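Local atomic coordinates of IscA (Thermosynechococcus elongatus, PDB entry 1X0G), a protein that binds a [2Fe-2S] cluster and probably acts as a scaffold for iron-sulfur cluster biosynthesis. Residues A26-Q31 with G61-A67; L73-V79 with R91-N96. All blocks are in the same frame, centred on the assembly; numbering follows the deposited sequence.

Interaction 1. Residues A26-Q31 with G61-A67; sequences AILRIQ and GWTIAIA
The apolar centre lies on the sheet face carrying Leu28, Ile30, Ile64 and Ile66. Ile30 (m, t) brings CD1 to 3.9 Å from Ile66 CD1 and 4.5 Å from Ile64 CG2, and Leu28 (t, p) sets CB 4.4 Å from Ile64 CG1. Just before the strand, Ala26 CB sits over the six-membered ring of Trp62, 3.6 Å from its centroid and 16° off the normal, a CH-pi contact. On the other face Ile27 CG1 approaches Thr63 CB at 3.5 Å and Ile27 CG2 approaches Ala65 CB at 4.3 Å.

Ile27-Ile30 and Trp62-Ile66 are extended (phi -89 to -130°, psi 118 to 136°) and run parallel: the axes of 27-31 and 62-66 approach to 4.6 Å at 21°. Ile27 pairs with Thr63, Leu28 with Ile64, Arg29 with Ala65 and Ile30 with Ile66. Five hydrogen bonds fix this register: Thr63 N to Ala26 O (2.7 Å), Leu28 N to Thr63 O (2.9 Å), Ala65 N to Leu28 O (2.8 Å), Ile30 N to Ala65 O (2.7 Å) and Ala67 N to Ile30 O (2.9 Å). Leu28 and Ile30 thus each straddle two partners, as in parallel pairing.

At the polar edge Arg29 NH1 donates to Gln31 OE1 (3.1 Å), while Arg29 NE forms a salt bridge with Asp54; Thr63 OG1 is hydrogen-bonded to Gln58.

This is the parallel pair inside a mixed six-stranded sheet, 62-66 flanked by 55-59 and 27-34 by 40-46. Helix 6-15 packs against Leu28 and Trp62, helix 71-74 against Ile30 and Ile66.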
ATOM      1  N   ALA C  26      28.571  15.052  -0.398  1.00 76.93           N
ATOM      2  CA  ALA C  26      28.082  14.681   0.926  1.00 75.00           C
ATOM      3  C   ALA C  26      26.571  15.034   0.981  1.00 73.06           C
ATOM      4  O   ALA C  26      26.168  16.011   1.655  1.00 73.19           O
ATOM      5  CB  ALA C  26      28.906  15.346   2.054  1.00 74.76           C
ATOM      6  N   ILE C  27      25.775  14.272   0.205  1.00 69.59           N
ATOM      7  CA  ILE C  27      24.314  14.356   0.275  1.00 67.02           C
ATOM      8  C   ILE C  27      23.566  13.034   0.576  1.00 65.09           C
ATOM      9  O   ILE C  27      23.681  12.030  -0.135  1.00 64.65           O
ATOM     10  CB  ILE C  27      23.679  15.132  -0.882  1.00 66.44           C
ATOM     11  CG1 ILE C  27      24.269  16.537  -0.966  1.00 67.22           C
ATOM     12  CG2 ILE C  27      22.257  15.358  -0.564  1.00 66.67           C
ATOM     13  CD1 ILE C  27      24.520  17.112  -2.409  1.00 68.41           C
ATOM     14  N   LEU C  28      22.821  13.076   1.665  1.00 62.32           N
ATOM     15  CA  LEU C  28      22.050  11.969   2.102  1.00 61.91           C
ATOM     16  C   LEU C  28      20.634  12.323   1.941  1.00 61.16           C
ATOM     17  O   LEU C  28      20.163  13.286   2.520  1.00 60.50           O
ATOM     18  CB  LEU C  28      22.236  11.740   3.583  1.00 62.09           C
ATOM     19  CG  LEU C  28      21.353  10.642   4.188  1.00 61.60           C
ATOM     20  CD1 LEU C  28      21.766   9.335   3.561  1.00 60.86           C
ATOM     21  CD2 LEU C  28      21.535  10.543   5.735  1.00 58.57           C
ATOM     22  N   ARG C  29      19.932  11.511   1.192  1.00 61.00           N
ATOM     23  CA  ARG C  29      18.573  11.824   0.894  1.00 60.82           C
ATOM     24  C   ARG C  29      17.751  10.814   1.599  1.00 61.40           C
ATOM     25  O   ARG C  29      18.014   9.612   1.498  1.00 63.57           O
ATOM     26  CB  ARG C  29      18.353  11.797  -0.584  1.00 60.27           C
ATOM     27  CG  ARG C  29      16.930  11.936  -0.952  1.00 61.68           C
ATOM     28  CD  ARG C  29      16.814  12.322  -2.390  1.00 63.17           C
ATOM     29  NE  ARG C  29      15.622  13.134  -2.620  1.00 63.87           N
ATOM     30  CZ  ARG C  29      14.407  12.609  -2.723  1.00 63.51           C
ATOM     31  NH1 ARG C  29      14.293  11.275  -2.602  1.00 65.59           N
ATOM     32  NH2 ARG C  29      13.326  13.391  -2.903  1.00 57.17           N
ATOM     33  N   ILE C  30      16.831  11.317   2.416  1.00 61.57           N
ATOM     34  CA  ILE C  30      15.892  10.504   3.170  1.00 61.86           C
ATOM     35  C   ILE C  30      14.459  10.667   2.638  1.00 62.71           C
ATOM     36  O   ILE C  30      13.969  11.785   2.261  1.00 61.87           O
ATOM     37  CB  ILE C  30      15.904  10.881   4.606  1.00 61.81           C
ATOM     38  CG1 ILE C  30      17.295  10.840   5.136  1.00 60.90           C
ATOM     39  CG2 ILE C  30      15.223   9.810   5.502  1.00 62.24           C
ATOM     40  CD1 ILE C  30      17.243  11.146   6.632  1.00 62.70           C
ATOM     41  N   GLN C  31      13.805   9.520   2.530  1.00 64.14           N
ATOM     42  CA  GLN C  31      12.390   9.515   2.147  1.00 65.13           C
ATOM     43  C   GLN C  31      11.789   8.265   2.811  1.00 66.24           C
ATOM     44  O   GLN C  31      12.560   7.553   3.507  1.00 67.66           O
ATOM     45  CB  GLN C  31      12.247   9.579   0.646  1.00 63.42           C
ATOM     46  CG  GLN C  31      12.328   8.304  -0.081  1.00 64.33           C
ATOM     47  CD  GLN C  31      12.178   8.495  -1.576  1.00 69.42           C
ATOM     48  OE1 GLN C  31      11.798   9.575  -2.039  1.00 73.99           O
ATOM     49  NE2 GLN C  31      12.509   7.476  -2.347  1.00 70.84           N
ATOM     50  N   GLY C  61      29.192  19.091   7.935  1.00 70.96           N
ATOM     51  CA  GLY C  61      29.766  19.088   6.592  1.00 69.12           C
ATOM     52  C   GLY C  61      29.022  18.123   5.684  1.00 68.05           C
ATOM     53  O   GLY C  61      29.602  17.625   4.707  1.00 68.04           O
ATOM     54  N   TRP C  62      27.764  17.830   6.034  1.00 66.29           N
ATOM     55  CA  TRP C  62      26.914  16.940   5.262  1.00 64.71           C
ATOM     56  C   TRP C  62      25.590  17.526   4.992  1.00 64.98           C
ATOM     57  O   TRP C  62      24.911  17.986   5.906  1.00 65.15           O
ATOM     58  CB  TRP C  62      26.634  15.647   5.996  1.00 63.80           C
ATOM     59  CG  TRP C  62      27.636  14.696   5.701  1.00 62.73           C
ATOM     60  CD1 TRP C  62      28.882  14.666   6.210  1.00 61.60           C
ATOM     61  CD2 TRP C  62      27.542  13.626   4.776  1.00 61.99           C
ATOM     62  NE1 TRP C  62      29.581  13.624   5.676  1.00 61.34           N
ATOM     63  CE2 TRP C  62      28.791  12.971   4.776  1.00 60.79           C
ATOM     64  CE3 TRP C  62      26.525  13.145   3.950  1.00 61.79           C
ATOM     65  CZ2 TRP C  62      29.061  11.857   3.991  1.00 60.72           C
ATOM     66  CZ3 TRP C  62      26.791  12.027   3.156  1.00 63.05           C
ATOM     67  CH2 TRP C  62      28.060  11.400   3.181  1.00 62.64           C
ATOM     68  N   THR C  63      25.173  17.428   3.739  1.00 65.47           N
ATOM     69  CA  THR C  63      23.834  17.861   3.371  1.00 65.60           C
ATOM     70  C   THR C  63      22.790  16.757   3.518  1.00 66.37           C
ATOM     71  O   THR C  63      22.966  15.617   3.065  1.00 66.11           O
ATOM     72  CB  THR C  63      23.794  18.449   1.970  1.00 65.77           C
ATOM     73  OG1 THR C  63      24.964  19.291   1.760  1.00 66.56           O
ATOM     74  CG2 THR C  63      22.515  19.250   1.816  1.00 63.97           C
ATOM     75  N   ILE C  64      21.698  17.101   4.179  1.00 66.62           N
ATOM     76  CA  ILE C  64      20.695  16.126   4.433  1.00 66.49           C
ATOM     77  C   ILE C  64      19.405  16.543   3.823  1.00 66.74           C
ATOM     78  O   ILE C  64      18.859  17.589   4.162  1.00 67.72           O
ATOM     79  CB  ILE C  64      20.535  15.890   5.887  1.00 66.24           C
ATOM     80  CG1 ILE C  64      21.693  15.034   6.403  1.00 65.90           C
ATOM     81  CG2 ILE C  64      19.295  15.067   6.114  1.00 71.38           C
ATOM     82  CD1 ILE C  64      22.920  15.789   6.843  1.00 67.31           C
ATOM     83  N   ALA C  65      18.919  15.712   2.902  1.00 67.20           N
ATOM     84  CA  ALA C  65      17.775  16.070   2.063  1.00 66.47           C
ATOM     85  C   ALA C  65      16.557  15.213   2.424  1.00 67.26           C
ATOM     86  O   ALA C  65      16.592  13.973   2.289  1.00 67.53           O
ATOM     87  CB  ALA C  65      18.140  15.874   0.673  1.00 65.29           C
ATOM     88  N   ILE C  66      15.491  15.856   2.890  1.00 66.86           N
ATOM     89  CA  ILE C  66      14.284  15.137   3.212  1.00 67.81           C
ATOM     90  C   ILE C  66      13.271  15.332   2.097  1.00 68.86           C
ATOM     91  O   ILE C  66      12.979  16.478   1.712  1.00 69.77           O
ATOM     92  CB  ILE C  66      13.688  15.711   4.512  1.00 68.94           C
ATOM     93  CG1 ILE C  66      14.745  15.810   5.626  1.00 68.09           C
ATOM     94  CG2 ILE C  66      12.462  14.874   5.008  1.00 69.81           C
ATOM     95  CD1 ILE C  66      15.214  14.462   6.152  1.00 68.51           C
ATOM     96  N   ALA C  67      12.718  14.248   1.560  1.00 69.37           N
ATOM     97  CA  ALA C  67      11.682  14.367   0.510  1.00 68.32           C
ATOM     98  C   ALA C  67      10.479  15.117   1.033  1.00 69.10           C
ATOM     99  O   ALA C  67       9.923  14.741   2.042  1.00 70.00           O
ATOM    100  CB  ALA C  67      11.246  13.037   0.144  1.00 68.14           C
TER

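Interaction 2. Residues L73-V79 with R91-N96; sequences LLRGLRV and RFHNPN
Two backbone hydrogen bonds join Arg78 and His93 in an antiparallel hydrogen-bonded pair, Arg78 N to His93 O at 2.9 Å and His93 N to Arg78 O at 2.7 Å, with CA atoms 5.2 Å apart. Val79 and Phe92 follow as a non-hydrogen-bonded pair, CA-CA 4.6 Å. Beyond the strand end Asn94 (chi1 t) donates ND2 to Leu73 O at 3.0 Å, tying 94-96 to the end of helix 71-74; the same ND2 is hydrogen-bonded to Tyr42. Its OD1 accepts from Asn96 N at 2.9 Å, an Asx turn.

Between helix and strand, Leu74 to Leu77 form a type II turn closed by Leu77 N to Leu74 O at 2.8 Å. Gly76, at phi/psi 78/5, occupies its third position and lets Pro95 come close: Pro95 CD lies 3.4 Å from Gly76 O, and a CB on residue 76 would crowd Pro95 CG.

Packing divides by face. Arg78 (chi1 m) lays NH2 over the His93 ring, 3.3 Å from His93 CG. On the face of Val79 and Phe92, Phe92 CD2 meets Val79 CG2 at 3.7 Å; from the turn, Leu77 brings CD2 to the ring edge, 4.0 Å from Phe92 CD2, and CD1 to 3.6 Å from Asn94 CB. Phe92 also stacks with Tyr42 and packs on Met86 of the second subunit.

Arg78 and His93 form the open end of the beta hairpin of strands 78-82 and 89-93, with the helix-to-strand turn and the Asx turn beside it; the side chain of Phe92 is about 10 Å from the bound [2Fe-2S] cluster.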
ATOM      1  N   LEU C  73       6.184  13.085   8.123  1.00 68.71           N
ATOM      2  CA  LEU C  73       6.556  11.822   8.699  1.00 68.57           C
ATOM      3  C   LEU C  73       7.954  11.829   9.340  1.00 69.77           C
ATOM      4  O   LEU C  73       8.234  10.926  10.136  1.00 71.18           O
ATOM      5  CB  LEU C  73       6.465  10.715   7.687  1.00 66.62           C
ATOM      6  CG  LEU C  73       5.108  10.524   7.027  1.00 62.74           C
ATOM      7  CD1 LEU C  73       5.334   9.506   5.865  1.00 60.76           C
ATOM      8  CD2 LEU C  73       4.166   9.930   7.972  1.00 53.37           C
ATOM      9  N   LEU C  74       8.791  12.836   9.058  1.00 69.53           N
ATOM     10  CA  LEU C  74      10.222  12.741   9.362  1.00 69.98           C
ATOM     11  C   LEU C  74      10.750  13.894  10.164  1.00 71.29           C
ATOM     12  O   LEU C  74      11.882  13.795  10.646  1.00 71.87           O
ATOM     13  CB  LEU C  74      11.097  12.640   8.098  1.00 68.37           C
ATOM     14  CG  LEU C  74      10.951  11.435   7.169  1.00 69.03           C
ATOM     15  CD1 LEU C  74      11.801  11.540   5.932  1.00 63.94           C
ATOM     16  CD2 LEU C  74      11.121  10.040   7.792  1.00 64.20           C
ATOM     17  N   ARG C  75       9.988  14.992  10.271  1.00 72.30           N
ATOM     18  CA  ARG C  75      10.396  16.166  11.056  1.00 72.97           C
ATOM     19  C   ARG C  75      11.050  15.729  12.384  1.00 73.22           C
ATOM     20  O   ARG C  75      10.430  15.007  13.156  1.00 73.67           O
ATOM     21  CB  ARG C  75       9.179  17.035  11.321  1.00 72.79           C
ATOM     22  CG  ARG C  75       9.498  18.433  11.952  1.00 78.78           C
ATOM     23  CD  ARG C  75       8.440  19.524  11.623  1.00 84.64           C
ATOM     24  NE  ARG C  75       8.063  19.526  10.182  1.00 89.45           N
ATOM     25  CZ  ARG C  75       8.607  20.316   9.242  1.00 90.23           C
ATOM     26  NH1 ARG C  75       9.546  21.209   9.569  1.00 91.32           N
ATOM     27  NH2 ARG C  75       8.211  20.223   7.968  1.00 89.28           N
ATOM     28  N   GLY C  76      12.305  16.119  12.643  1.00 73.06           N
ATOM     29  CA  GLY C  76      12.948  15.765  13.917  1.00 72.84           C
ATOM     30  C   GLY C  76      13.493  14.335  14.059  1.00 73.04           C
ATOM     31  O   GLY C  76      13.983  13.922  15.126  1.00 73.85           O
ATOM     32  N   LEU C  77      13.445  13.562  12.992  1.00 72.26           N
ATOM     33  CA  LEU C  77      14.148  12.306  12.996  1.00 71.39           C
ATOM     34  C   LEU C  77      15.601  12.553  13.435  1.00 71.48           C
ATOM     35  O   LEU C  77      16.237  13.552  13.074  1.00 68.82           O
ATOM     36  CB  LEU C  77      14.178  11.765  11.592  1.00 70.68           C
ATOM     37  CG  LEU C  77      14.786  10.422  11.417  1.00 68.91           C
ATOM     38  CD1 LEU C  77      13.777   9.460  12.014  1.00 70.16           C
ATOM     39  CD2 LEU C  77      14.948  10.215   9.908  1.00 59.50           C
ATOM     40  N   ARG C  78      16.086  11.605  14.222  1.00 71.24           N
ATOM     41  CA  ARG C  78      17.481  11.479  14.494  1.00 71.67           C
ATOM     42  C   ARG C  78      17.879  10.079  14.045  1.00 70.96           C
ATOM     43  O   ARG C  78      17.175   9.071  14.295  1.00 71.13           O
ATOM     44  CB  ARG C  78      17.785  11.663  15.990  1.00 72.46           C
ATOM     45  CG  ARG C  78      17.270  12.994  16.573  1.00 76.82           C
ATOM     46  CD  ARG C  78      17.541  13.084  18.062  1.00 82.16           C
ATOM     47  NE  ARG C  78      17.177  11.846  18.751  1.00 86.78           N
ATOM     48  CZ  ARG C  78      18.032  10.855  19.050  1.00 90.04           C
ATOM     49  NH1 ARG C  78      19.321  10.935  18.698  1.00 91.44           N
ATOM     50  NH2 ARG C  78      17.589   9.766  19.686  1.00 88.13           N
ATOM     51  N   VAL C  79      19.039  10.043  13.408  1.00 68.93           N
ATOM     52  CA  VAL C  79      19.531   8.877  12.756  1.00 66.60           C
ATOM     53  C   VAL C  79      20.854   8.622  13.431  1.00 66.90           C
ATOM     54  O   VAL C  79      21.685   9.539  13.552  1.00 66.50           O
ATOM     55  CB  VAL C  79      19.775   9.180  11.230  1.00 66.49           C
ATOM     56  CG1 VAL C  79      20.563   8.066  10.575  1.00 63.61           C
ATOM     57  CG2 VAL C  79      18.468   9.438  10.481  1.00 64.32           C
ATOM     58  N   ARG C  91      20.028   3.475  12.836  1.00 66.25           N
ATOM     59  CA  ARG C  91      18.925   3.427  13.783  1.00 67.05           C
ATOM     60  C   ARG C  91      18.235   4.686  13.604  1.00 66.62           C
ATOM     61  O   ARG C  91      18.874   5.678  13.345  1.00 66.97           O
ATOM     62  CB  ARG C  91      19.411   3.459  15.242  1.00 66.80           C
ATOM     63  CG  ARG C  91      19.752   2.155  15.840  1.00 70.65           C
ATOM     64  CD  ARG C  91      18.597   1.116  15.814  1.00 79.20           C
ATOM     65  NE  ARG C  91      19.121  -0.095  16.459  1.00 82.36           N
ATOM     66  CZ  ARG C  91      19.900  -0.995  15.850  1.00 82.70           C
ATOM     67  NH1 ARG C  91      20.191  -0.838  14.549  1.00 81.60           N
ATOM     68  NH2 ARG C  91      20.386  -2.038  16.545  1.00 79.81           N
ATOM     69  N   PHE C  92      16.941   4.682  13.845  1.00 68.26           N
ATOM     70  CA  PHE C  92      16.144   5.890  13.709  1.00 70.03           C
ATOM     71  C   PHE C  92      15.302   6.174  14.900  1.00 70.62           C
ATOM     72  O   PHE C  92      14.640   5.307  15.427  1.00 72.64           O
ATOM     73  CB  PHE C  92      15.188   5.662  12.593  1.00 70.07           C
ATOM     74  CG  PHE C  92      15.859   5.447  11.317  1.00 70.61           C
ATOM     75  CD1 PHE C  92      16.207   4.165  10.909  1.00 68.39           C
ATOM     76  CD2 PHE C  92      16.211   6.522  10.522  1.00 71.36           C
ATOM     77  CE1 PHE C  92      16.856   3.966   9.680  1.00 71.31           C
ATOM     78  CE2 PHE C  92      16.867   6.305   9.273  1.00 68.96           C
ATOM     79  CZ  PHE C  92      17.166   5.059   8.863  1.00 67.56           C
ATOM     80  N   HIS C  93      15.281   7.405  15.314  1.00 70.28           N
ATOM     81  CA  HIS C  93      14.441   7.727  16.408  1.00 69.79           C
ATOM     82  C   HIS C  93      13.562   8.807  15.805  1.00 68.91           C
ATOM     83  O   HIS C  93      14.047   9.884  15.431  1.00 70.12           O
ATOM     84  CB  HIS C  93      15.287   8.221  17.571  1.00 70.16           C
ATOM     85  CG  HIS C  93      16.341   7.244  17.985  1.00 73.19           C
ATOM     86  ND1 HIS C  93      16.083   6.194  18.843  1.00 74.99           N
ATOM     87  CD2 HIS C  93      17.661   7.160  17.668  1.00 74.79           C
ATOM     88  CE1 HIS C  93      17.197   5.505  19.030  1.00 75.15           C
ATOM     89  NE2 HIS C  93      18.164   6.061  18.320  1.00 74.36           N
ATOM     90  N   ASN C  94      12.283   8.493  15.671  1.00 66.79           N
ATOM     91  CA  ASN C  94      11.371   9.330  14.957  1.00 65.10           C
ATOM     92  C   ASN C  94      10.281   9.733  15.911  1.00 64.78           C
ATOM     93  O   ASN C  94       9.461   8.915  16.301  1.00 65.00           O
ATOM     94  CB  ASN C  94      10.819   8.539  13.797  1.00 64.17           C
ATOM     95  CG  ASN C  94       9.898   9.349  12.914  1.00 65.22           C
ATOM     96  OD1 ASN C  94       9.564  10.499  13.212  1.00 64.22           O
ATOM     97  ND2 ASN C  94       9.500   8.743  11.769  1.00 61.25           N
ATOM     98  N   PRO C  95      10.271  10.999  16.297  1.00 64.33           N
ATOM     99  CA  PRO C  95       9.244  11.600  17.161  1.00 64.97           C
ATOM    100  C   PRO C  95       7.833  11.401  16.613  1.00 65.44           C
ATOM    101  O   PRO C  95       6.887  11.373  17.377  1.00 65.58           O
ATOM    102  CB  PRO C  95       9.582  13.093  17.135  1.00 64.31           C
ATOM    103  CG  PRO C  95      11.033  13.160  16.841  1.00 64.58           C
ATOM    104  CD  PRO C  95      11.275  11.985  15.866  1.00 64.51           C
ATOM    105  N   ASN C  96       7.717  11.221  15.297  1.00 66.27           N
ATOM    106  CA  ASN C  96       6.452  10.945  14.646  1.00 66.62           C
ATOM    107  C   ASN C  96       6.026   9.502  14.734  1.00 67.33           C
ATOM    108  O   ASN C  96       4.912   9.175  14.417  1.00 68.70           O
ATOM    109  CB  ASN C  96       6.542  11.371  13.206  1.00 66.55           C
ATOM    110  CG  ASN C  96       7.033  12.819  13.053  1.00 67.75           C
ATOM    111  OD1 ASN C  96       8.024  13.142  12.366  1.00 69.36           O
ATOM    112  ND2 ASN C  96       6.360  13.681  13.737  1.00 69.67           N
TER

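How the interactions relate
Interaction 1 is largely buried and lies away from the annotated sites, whereas interaction 2 is only partly buried and passes nearer the cluster. They hold different sheets: parallel strands of the larger one in the first, the antiparallel hairpin of the smaller one in the second. Their centres are 14 Å apart, yet they touch through Leu74 CD1, 3.5 Å from Ile66 CG2 and 3.9 Å from Ile30 CG2, and through Leu77 CD2, 4.1 Å from Ile30 CD1. Interaction 1 relies on regular backbone bonding and aliphatic packing, with one CH-pi contact at Trp62; interaction 2 adds side-chain-to-backbone bonding where regular structure ends. Helix 71-74 follows strand 62-66 in sequence, linking them in series.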